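Local structure of D-alanyl-lipoteichoic acid synthetase (Streptococcus pneumoniae, 3BMA) at residues 140-145 and 382-387; 147-152 and 275-280. The protein probably takes part in the D-alanylation of lipoteichoic acid during cell wall biogenesis, as a membrane-associated member of the DltD family. The protein carries 1 engineered substitution. All coordinates share one frame; numbering follows the deposited sequence.

Interaction 1: residues 140-145 and 382-387; sequences DQASQY and RFFSKD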
# COMPACT_ATOMS: atom_id res chain seq x y z
N ASP C 140 -3.45 -19.25 16.18
CA ASP C 140 -3.84 -20.31 17.10
C ASP C 140 -4.32 -19.78 18.46
O ASP C 140 -4.68 -18.61 18.59
CB ASP C 140 -2.68 -21.30 17.26
CG ASP C 140 -1.37 -20.64 17.70
OD1 ASP C 140 -1.34 -19.42 17.97
OD2 ASP C 140 -0.36 -21.36 17.77
N GLN C 141 -4.32 -20.66 19.46
CA GLN C 141 -4.71 -20.31 20.83
C GLN C 141 -3.63 -19.47 21.52
O GLN C 141 -3.94 -18.64 22.37
CB GLN C 141 -4.99 -21.59 21.63
CG GLN C 141 -5.71 -21.38 22.97
CD GLN C 141 -7.12 -20.84 22.83
OE1 GLN C 141 -7.86 -21.21 21.91
NE2 GLN C 141 -7.51 -19.96 23.75
N ALA C 142 -2.37 -19.69 21.14
CA ALA C 142 -1.26 -18.90 21.65
C ALA C 142 -1.35 -17.43 21.21
O ALA C 142 -1.07 -16.53 22.00
CB ALA C 142 0.07 -19.50 21.21
N SER C 143 -1.77 -17.20 19.96
CA SER C 143 -1.92 -15.85 19.43
C SER C 143 -3.13 -15.13 20.03
O SER C 143 -3.07 -13.94 20.29
CB SER C 143 -2.04 -15.87 17.90
OG SER C 143 -3.39 -16.02 17.47
N GLN C 144 -4.21 -15.88 20.24
CA GLN C 144 -5.44 -15.34 20.81
C GLN C 144 -5.27 -14.97 22.29
O GLN C 144 -5.77 -13.94 22.73
CB GLN C 144 -6.59 -16.34 20.64
CG GLN C 144 -7.98 -15.81 21.01
CD GLN C 144 -8.37 -16.11 22.45
OE1 GLN C 144 -8.24 -17.24 22.93
NE2 GLN C 144 -8.86 -15.09 23.15
N TYR C 145 -4.55 -15.81 23.03
CA TYR C 145 -4.32 -15.57 24.45
C TYR C 145 -3.37 -14.39 24.68
O TYR C 145 -3.62 -13.55 25.55
CB TYR C 145 -3.81 -16.84 25.17
CG TYR C 145 -3.45 -16.56 26.62
CD1 TYR C 145 -4.44 -16.41 27.58
CD2 TYR C 145 -2.12 -16.39 27.00
CE1 TYR C 145 -4.11 -16.12 28.90
CE2 TYR C 145 -1.78 -16.11 28.31
CZ TYR C 145 -2.78 -15.97 29.25
OH TYR C 145 -2.44 -15.67 30.55
N ARG C 382 -5.44 -26.86 27.39
CA ARG C 382 -6.22 -26.60 28.61
C ARG C 382 -5.40 -25.85 29.67
O ARG C 382 -5.96 -25.35 30.64
CB ARG C 382 -6.80 -27.90 29.18
CG ARG C 382 -8.10 -28.33 28.51
CD ARG C 382 -8.38 -29.81 28.73
NE ARG C 382 -9.55 -30.25 27.97
CZ ARG C 382 -9.92 -31.52 27.81
NH1 ARG C 382 -9.21 -32.51 28.36
NH2 ARG C 382 -11.00 -31.81 27.10
N PHE C 383 -4.09 -25.77 29.46
CA PHE C 383 -3.21 -24.99 30.32
C PHE C 383 -3.32 -23.48 30.05
O PHE C 383 -2.83 -22.67 30.84
CB PHE C 383 -1.76 -25.44 30.18
CG PHE C 383 -1.49 -26.83 30.71
CD1 PHE C 383 -0.68 -27.71 30.00
CD2 PHE C 383 -2.03 -27.24 31.92
CE1 PHE C 383 -0.42 -28.98 30.50
CE2 PHE C 383 -1.77 -28.52 32.42
CZ PHE C 383 -0.97 -29.39 31.70
N PHE C 384 -3.96 -23.12 28.94
CA PHE C 384 -4.31 -21.72 28.64
C PHE C 384 -5.56 -21.26 29.39
O PHE C 384 -5.79 -20.06 29.54
CB PHE C 384 -4.54 -21.52 27.13
CG PHE C 384 -3.28 -21.37 26.33
CD1 PHE C 384 -2.99 -22.26 25.30
CD2 PHE C 384 -2.40 -20.33 26.59
CE1 PHE C 384 -1.83 -22.12 24.55
CE2 PHE C 384 -1.23 -20.19 25.85
CZ PHE C 384 -0.95 -21.08 24.82
N SER C 385 -6.37 -22.22 29.84
CA SER C 385 -7.68 -21.94 30.43
C SER C 385 -7.62 -21.38 31.85
O SER C 385 -6.61 -21.54 32.55
CB SER C 385 -8.57 -23.19 30.41
OG SER C 385 -8.21 -24.08 31.46
N LYS C 386 -8.71 -20.74 32.26
CA LYS C 386 -8.88 -20.21 33.61
C LYS C 386 -9.04 -21.36 34.62
O LYS C 386 -8.71 -21.20 35.80
CB LYS C 386 -10.09 -19.27 33.65
CG LYS C 386 -10.10 -18.25 34.79
CD LYS C 386 -10.97 -18.69 35.98
CE LYS C 386 -12.46 -18.65 35.65
NZ LYS C 386 -13.29 -19.23 36.74
N ASP C 387 -9.54 -22.50 34.14
CA ASP C 387 -9.68 -23.72 34.93
C ASP C 387 -8.32 -24.19 35.47
O ASP C 387 -8.21 -24.55 36.64
CB ASP C 387 -10.32 -24.84 34.11
CG ASP C 387 -11.76 -24.53 33.71
OD1 ASP C 387 -12.60 -25.45 33.76
OD2 ASP C 387 -12.06 -23.37 33.34
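An aromatic anchor from the C-terminal tail, F384, packs against the N-terminal part of helix 141-153, meeting Q141, A142 and Y145 just before the tail turns into the short helix 386-389. With its CG anti to the carbonyl carbon (chi1 -80°), the phenyl ring reaches across to the helix. Three residues on one side of its opening turns receive it. The methylene CG of Q141 lies 3.7 Å from F384 CD1, so it is the aliphatic part of this partly exposed glutamine that packs. A142, small enough to let the ring approach the backbone, offers its CA at 3.9 Å from F384 CZ. Y145 adds its own ring, its CG 3.9 Å from F384 CD2, with the two ring planes inclined at 43°; its hydroxyl is bonded to D277 of helix 274-287, and Q279 of that helix also touches F384. Each of the two helices has its N-cap here. D140 OD1 accepts from S143 N at 3.0 Å, while its OD2 forms a salt bridge with K287. S385 bonds through OG to W388 N. The contact is thus a C-terminal tail anchored by one aromatic side chain on a helix start, with a helix N-cap in each segment.

Interaction 2: residues 147-152 and 275-280; sequences ATRLLQ and YNDLQL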
# COMPACT_ATOMS: atom_id res chain seq x y z
N ALA C 147 -2.68 -11.87 22.71
CA ALA C 147 -3.34 -10.63 22.30
C ALA C 147 -4.23 -10.11 23.41
O ALA C 147 -4.29 -8.91 23.66
CB ALA C 147 -4.15 -10.84 21.04
N THR C 148 -4.94 -11.04 24.06
CA THR C 148 -5.82 -10.75 25.19
C THR C 148 -5.03 -10.15 26.34
O THR C 148 -5.44 -9.15 26.93
CB THR C 148 -6.56 -12.02 25.65
OG1 THR C 148 -7.22 -12.63 24.53
CG2 THR C 148 -7.59 -11.71 26.73
N ARG C 149 -3.88 -10.75 26.65
CA ARG C 149 -3.00 -10.25 27.70
C ARG C 149 -2.42 -8.88 27.38
O ARG C 149 -2.19 -8.08 28.29
CB ARG C 149 -1.87 -11.24 27.99
CG ARG C 149 -2.35 -12.53 28.63
CD ARG C 149 -2.82 -12.31 30.05
NE ARG C 149 -1.73 -12.46 31.01
CZ ARG C 149 -1.80 -12.06 32.28
NH1 ARG C 149 -2.90 -11.49 32.75
NH2 ARG C 149 -0.77 -12.25 33.09
N LEU C 150 -2.20 -8.60 26.10
CA LEU C 150 -1.70 -7.30 25.65
C LEU C 150 -2.72 -6.18 25.84
O LEU C 150 -2.37 -5.09 26.29
CB LEU C 150 -1.24 -7.35 24.19
CG LEU C 150 0.26 -7.45 23.91
CD1 LEU C 150 0.49 -7.45 22.42
CD2 LEU C 150 1.02 -6.31 24.56
N LEU C 151 -3.98 -6.46 25.52
CA LEU C 151 -5.07 -5.49 25.68
C LEU C 151 -5.45 -5.27 27.15
O LEU C 151 -6.06 -4.25 27.48
CB LEU C 151 -6.29 -5.91 24.87
CG LEU C 151 -6.18 -5.80 23.35
CD1 LEU C 151 -7.19 -6.70 22.67
CD2 LEU C 151 -6.34 -4.37 22.86
N GLN C 152 -5.12 -6.22 28.01
CA GLN C 152 -5.26 -6.04 29.45
C GLN C 152 -4.17 -5.10 29.96
O GLN C 152 -4.42 -4.24 30.80
CB GLN C 152 -5.17 -7.38 30.18
CG GLN C 152 -6.46 -8.18 30.20
CD GLN C 152 -6.27 -9.61 30.67
OE1 GLN C 152 -5.26 -9.95 31.28
NE2 GLN C 152 -7.25 -10.47 30.39
N TYR C 275 0.38 -19.19 35.14
CA TYR C 275 0.27 -20.55 34.62
C TYR C 275 -0.13 -20.55 33.14
O TYR C 275 0.35 -21.38 32.36
CB TYR C 275 -0.74 -21.38 35.42
CG TYR C 275 -0.26 -21.75 36.81
CD1 TYR C 275 -0.75 -21.08 37.93
CD2 TYR C 275 0.66 -22.77 37.01
CE1 TYR C 275 -0.32 -21.41 39.21
CE2 TYR C 275 1.10 -23.11 38.28
CZ TYR C 275 0.60 -22.43 39.38
OH TYR C 275 1.03 -22.76 40.64
N ASN C 276 -0.99 -19.61 32.75
CA ASN C 276 -1.38 -19.47 31.35
C ASN C 276 -0.30 -18.75 30.54
O ASN C 276 -0.15 -19.02 29.35
CB ASN C 276 -2.71 -18.74 31.19
CG ASN C 276 -3.84 -19.33 32.02
OD1 ASN C 276 -4.67 -18.59 32.53
ND2 ASN C 276 -3.88 -20.65 32.14
N ASP C 277 0.44 -17.85 31.18
CA ASP C 277 1.54 -17.13 30.53
C ASP C 277 2.69 -18.08 30.24
O ASP C 277 3.37 -17.94 29.22
CB ASP C 277 2.06 -15.96 31.39
CG ASP C 277 1.08 -14.80 31.47
OD1 ASP C 277 0.04 -14.80 30.78
OD2 ASP C 277 1.35 -13.86 32.26
N LEU C 278 2.92 -19.04 31.15
CA LEU C 278 3.95 -20.07 30.98
C LEU C 278 3.67 -20.95 29.77
O LEU C 278 4.59 -21.34 29.06
CB LEU C 278 4.07 -20.93 32.25
CG LEU C 278 5.00 -22.16 32.27
CD1 LEU C 278 6.47 -21.77 32.18
CD2 LEU C 278 4.73 -23.01 33.50
N GLN C 279 2.39 -21.22 29.53
CA GLN C 279 1.96 -21.99 28.36
C GLN C 279 2.30 -21.34 27.01
O GLN C 279 2.42 -22.03 26.01
CB GLN C 279 0.46 -22.31 28.48
CG GLN C 279 -0.05 -23.40 27.53
CD GLN C 279 0.72 -24.71 27.63
OE1 GLN C 279 1.23 -25.08 28.69
NE2 GLN C 279 0.80 -25.42 26.51
N LEU C 280 2.45 -20.02 26.99
CA LEU C 280 2.90 -19.31 25.79
C LEU C 280 4.34 -19.66 25.46
O LEU C 280 4.67 -19.98 24.32
CB LEU C 280 2.78 -17.80 25.97
CG LEU C 280 1.36 -17.23 25.95
CD1 LEU C 280 1.39 -15.78 26.36
CD2 LEU C 280 0.76 -17.37 24.57
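Electrostatics carry this contact: R149 on helix 141-153 and D277 on helix 274-287 form a buried, two-pronged salt bridge. The guanidinium presents its NE side, giving one nitrogen to each carboxylate oxygen. R149 NH2 donates to D277 OD2 at 2.8 Å, nearly straight at 165° and within the guanidinium plane. The second prong, from R149 NE to D277 OD1 at 2.9 Å, is more bent, at 138°, and its acceptor is tilted from that plane. Both oxygens are met on their syn sides, but the two flat groups are turned 38° apart, so the pairing is bidentate without being coplanar. R149 gets there by folding: its chain bends at both chi2 and chi3, bringing the guanidinium up to an aspartate whose side chain it crosses at about a right angle.

In DltD, assigned to the SGNH hydrolase clan, a parallel sheet is accompanied by many helices, and this bridge ties together two of them that are separated by more than 120 residues in sequence. An arginine suits the position because its long chain can span helices whose nearest CA atoms, those of R149 and D277, are 8.7 Å apart, while the short aspartate keeps its charge close to its own helix.

Further hydrogen bonds steady both partners. R149 NH1 donates to Q152 OE1 at 3.2 Å, approaching nearly in line with the amide C=O, from one turn further along the same helix. The Y145 hydroxyl is a second partner of D277 OD1, which would help to fix the carboxylate's rotation.

Around the bridge R149 also touches L84 of helix 83-90, Y116 and P273, while L280, almost one turn beyond D277, packs on L84 and Y87.

Overall arrangement
Both contacts use helix 141-153, interaction 1 through its N-terminal part and interaction 2 farther along, and their centres lie about 8 Å apart. Interaction 1 is partly buried, about 21 Å from the chain's centre, and relies on apolar and aromatic packing. Interaction 2 lies deeper, about 16 Å from that centre; there a buried charge pair joins helix 274-287 to the same helix. The two meet directly: N276 ND2 lies 2.6 Å from F383 O, a probable hydrogen bond that connects helix 274-287 to the tail. Along the sequence, interaction 2 is nested within the loop closed by interaction 1.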